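Local coordinates for protein paraflagellar rod component (Trypanosoma cruzi, PDB 6XYB) that is of unknown function but is kinetoplastid-specific, binds metal ions and is probably a component of the paraflagellar rod, at residues G22-E27 and E91-R96. Residues are numbered along the deposited sequence; the frame is centred on the assembly and turned at random. Where two conformers were deposited one is given.
Sequences GSALRE and EGWNLR. With K (potassium ion), chain F.
The NE-NH2 edge of Arg-26 meets Glu-91 in a salt bridge, both nitrogens pointing at the one oxygen OE1. The shorter bond runs from Arg-26 NH2 to Glu-91 OE1 (2.8 Å) and is fairly straight, 159° at the hydrogen, on the syn side of OE1, a little out of the carboxylate plane. Arg-26 NE reaches Glu-91 OE1 at 3.2 Å, nearly along the C-O axis, and a weak third bond leads from NH2 to OE2. Guanidinium and carboxylate lie only 11° from coplanar, although the two side chains cross at about a right angle. Arg-26 runs extended from CG to NE, whereas Glu-91 folds at chi2 (-74°) and brings its carboxylate to the guanidinium edge.

Beside this pair, the benzo edge of the Trp-93 indole points at the turn: Ala-24 O lies near the ring plane, 3.9 Å from Trp-93 CZ2, and the Ala-24 methyl CB sits 4.3 Å from Trp-93 CH2. Trp-93 NE1 donates to a water 2.9 Å away, which also accepts from Arg-26 N and so links the indole to the backbone just before helix 27-36.

Further out, a type I turn from Gly-22 to Leu-25 presents Ala-24 to the ring. Arg-26 is the N-cap residue of helix 27-36, whose Thr-29 hydroxyl also hydrogen-bonds Glu-91 OE1. In the partner segment, 91-96, a Schellman motif with Gly-92 at C-prime ends helix 74-90 and leads into strand 93-103, at one edge of the antiparallel sheet within this chain. Arg-117 makes a cation-pi contact with Trp-93 and bonds Glu-91 O.

The start of one helix is thus tied to the end of the other, with Glu-91 OE1 receiving two Arg-26 N-H groups besides its Thr-29 bond. The gathered N-H donors of a cationic guanidinium probably favour the ionised carboxylate, as would the surface position of the junction.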
ATOM      1  N   GLY C  22       4.903   8.224  16.428  1.00 18.80           N
ATOM      2  CA  GLY C  22       6.115   8.883  15.939  1.00 19.66           C
ATOM      3  C   GLY C  22       6.694   9.810  16.990  1.00 22.67           C
ATOM      4  O   GLY C  22       5.947  10.693  17.415  1.00 27.29           O
ATOM      5  N   SER C  23       7.952   9.610  17.400  1.00 25.60           N
ATOM      6  CA  SER C  23       8.652  10.374  18.477  1.00 32.12           C
ATOM      7  C   SER C  23       8.643  11.869  18.161  1.00 37.01           C
ATOM      8  O   SER C  23       8.536  12.681  19.114  1.00 44.08           O
ATOM      9  CB  SER C  23      10.079   9.894  18.707  1.00 33.10           C
ATOM     10  OG  SER C  23      10.798   9.709  17.486  1.00 40.46           O
ATOM     11  N   ALA C  24       8.839  12.237  16.903  1.00 25.43           N
ATOM     12  CA  ALA C  24       9.024  13.624  16.445  1.00 24.98           C
ATOM     13  C   ALA C  24       7.722  14.318  16.045  1.00 25.39           C
ATOM     14  O   ALA C  24       7.795  15.453  15.532  1.00 29.21           O
ATOM     15  CB  ALA C  24       9.978  13.629  15.294  1.00 26.54           C
ATOM     16  N   LEU C  25       6.575  13.720  16.317  1.00 26.77           N
ATOM     17  CA  LEU C  25       5.264  14.355  16.064  1.00 24.87           C
ATOM     18  C   LEU C  25       5.054  15.454  17.116  1.00 27.46           C
ATOM     19  O   LEU C  25       5.016  15.139  18.300  1.00 28.17           O
ATOM     20  CB  LEU C  25       4.210  13.242  16.115  1.00 28.68           C
ATOM     21  CG  LEU C  25       2.769  13.693  15.946  1.00 26.71           C
ATOM     22  CD1 LEU C  25       2.570  14.425  14.626  1.00 28.27           C
ATOM     23  CD2 LEU C  25       1.794  12.520  16.055  1.00 28.84           C
ATOM     24  N   ARG C  26       4.901  16.709  16.682  1.00 22.77           N
ATOM     25  CA  ARG C  26       4.720  17.813  17.618  1.00 25.00           C
ATOM     26  C   ARG C  26       3.238  18.078  17.911  1.00 24.15           C
ATOM     27  O   ARG C  26       2.372  17.781  17.053  1.00 24.02           O
ATOM     28  CB  ARG C  26       5.467  19.051  17.118  1.00 26.48           C
ATOM     29  CG  ARG C  26       4.789  19.757  15.972  1.00 25.98           C
ATOM     30  CD  ARG C  26       5.511  20.987  15.578  1.00 27.39           C
ATOM     31  NE  ARG C  26       4.807  21.557  14.442  1.00 29.85           N
ATOM     32  CZ  ARG C  26       4.818  22.858  14.129  1.00 28.24           C
ATOM     33  NH1 ARG C  26       5.451  23.709  14.905  1.00 28.95           N
ATOM     34  NH2 ARG C  26       4.181  23.287  13.050  1.00 28.12           N
ATOM     35  N   GLU C  27       2.947  18.660  19.088  1.00 24.11           N
ATOM     36  CA  GLU C  27       1.526  18.863  19.471  1.00 26.90           C
ATOM     37  C   GLU C  27       0.867  19.817  18.459  1.00 23.65           C
ATOM     38  O   GLU C  27      -0.348  19.716  18.228  1.00 25.61           O
ATOM     39  CB  GLU C  27       1.457  19.272  20.933  1.00 33.44           C
ATOM     40  CG  GLU C  27       0.074  18.960  21.507  1.00 53.57           C
ATOM     41  CD  GLU C  27      -0.093  19.002  23.018  1.00 64.52           C
ATOM     42  OE1 GLU C  27       0.936  19.013  23.714  1.00 65.43           O
ATOM     43  OE2 GLU C  27      -1.262  19.019  23.498  1.00 55.06           O
ATOM     44  N   GLU C  91       2.917  20.192   7.147  1.00 26.28           N
ATOM     45  CA  GLU C  91       3.756  20.126   8.368  1.00 25.82           C
ATOM     46  C   GLU C  91       5.102  19.431   8.117  1.00 25.18           C
ATOM     47  O   GLU C  91       5.779  19.217   9.098  1.00 26.12           O
ATOM     48  CB  GLU C  91       2.953  19.388   9.446  1.00 27.51           C
ATOM     49  CG  GLU C  91       1.794  20.235   9.936  1.00 26.32           C
ATOM     50  CD  GLU C  91       2.215  21.388  10.855  1.00 30.36           C
ATOM     51  OE1 GLU C  91       2.784  21.148  11.974  1.00 29.14           O
ATOM     52  OE2 GLU C  91       1.972  22.524  10.458  1.00 39.63           O
ATOM     53  N   GLY C  92       5.445  19.105   6.870  1.00 23.27           N
ATOM     54  CA  GLY C  92       6.770  18.619   6.472  1.00 26.90           C
ATOM     55  C   GLY C  92       6.858  17.108   6.515  1.00 23.15           C
ATOM     56  O   GLY C  92       7.979  16.587   6.536  1.00 26.16           O
ATOM     57  N   TRP C  93       5.719  16.422   6.501  1.00 21.54           N
ATOM     58  CA  TRP C  93       5.664  14.943   6.530  1.00 22.68           C
ATOM     59  C   TRP C  93       5.138  14.443   5.169  1.00 19.77           C
ATOM     60  O   TRP C  93       3.954  14.719   4.829  1.00 24.31           O
ATOM     61  CB  TRP C  93       4.766  14.449   7.646  1.00 19.45           C
ATOM     62  CG  TRP C  93       5.278  14.687   9.037  1.00 18.14           C
ATOM     63  CD1 TRP C  93       4.821  15.618   9.921  1.00 17.20           C
ATOM     64  CD2 TRP C  93       6.334  13.989   9.715  1.00 15.70           C
ATOM     65  NE1 TRP C  93       5.543  15.553  11.113  1.00 20.37           N
ATOM     66  CE2 TRP C  93       6.457  14.523  11.013  1.00 18.76           C
ATOM     67  CE3 TRP C  93       7.120  12.896   9.333  1.00 20.34           C
ATOM     68  CZ2 TRP C  93       7.407  14.054  11.919  1.00 18.88           C
ATOM     69  CZ3 TRP C  93       8.083  12.459  10.215  1.00 16.94           C
ATOM     70  CH2 TRP C  93       8.171  12.980  11.493  1.00 19.57           C
ATOM     71  N   ASN C  94       5.974  13.636   4.530  1.00 20.87           N
ATOM     72  CA  ASN C  94       5.778  13.196   3.132  0.50 21.17           C
ATOM     73  C   ASN C  94       5.288  11.736   3.149  1.00 16.63           C
ATOM     74  O   ASN C  94       5.851  10.928   3.849  1.00 16.84           O
ATOM     75  CB  ASN C  94       7.037  13.345   2.278  0.50 23.18           C
ATOM     76  CG  ASN C  94       7.492  14.786   2.160  0.50 18.81           C
ATOM     77  OD1 ASN C  94       8.613  15.122   2.514  0.50 35.08           O
ATOM     78  ND2 ASN C  94       6.590  15.675   1.798  0.50 21.29           N
ATOM     79  N   LEU C  95       4.227  11.464   2.408  1.00 16.72           N
ATOM     80  CA  LEU C  95       3.639  10.096   2.365  1.00 14.50           C
ATOM     81  C   LEU C  95       4.553   9.192   1.574  1.00 15.15           C
ATOM     82  O   LEU C  95       4.924   9.569   0.437  1.00 17.61           O
ATOM     83  CB  LEU C  95       2.280  10.143   1.710  1.00 14.59           C
ATOM     84  CG  LEU C  95       1.576   8.790   1.550  1.00 13.28           C
ATOM     85  CD1 LEU C  95       1.222   8.190   2.876  1.00 14.54           C
ATOM     86  CD2 LEU C  95       0.350   8.968   0.663  1.00 15.02           C
ATOM     87  N   ARG C  96       4.917   8.066   2.186  1.00 13.32           N
ATOM     88  CA  ARG C  96       5.826   7.105   1.570  1.00 14.78           C
ATOM     89  C   ARG C  96       5.127   5.792   1.219  1.00 11.97           C
ATOM     90  O   ARG C  96       5.502   5.184   0.202  1.00 13.59           O
ATOM     91  CB  ARG C  96       7.015   6.816   2.481  1.00 17.73           C
ATOM     92  CG  ARG C  96       7.826   8.070   2.779  1.00 24.44           C
ATOM     93  CD  ARG C  96       8.508   8.686   1.578  1.00 29.64           C
ATOM     94  NE  ARG C  96       9.499   7.689   1.360  1.00 27.22           N
ATOM     95  CZ  ARG C  96      10.772   7.720   1.736  1.00 29.64           C
ATOM     96  NH1 ARG C  96      11.327   8.781   2.304  1.00 29.97           N
ATOM     97  NH2 ARG C  96      11.483   6.625   1.545  1.00 30.83           N
TER
HETATM   98  K     K F 202       5.182   4.559  -2.371  1.00 13.07           K
HETATM   99  O   HOH W   1       5.179  17.135  13.475  1.00 24.45           O
HETATM  100  O   HOH W   2       5.476   7.885  -2.121  1.00 35.06           O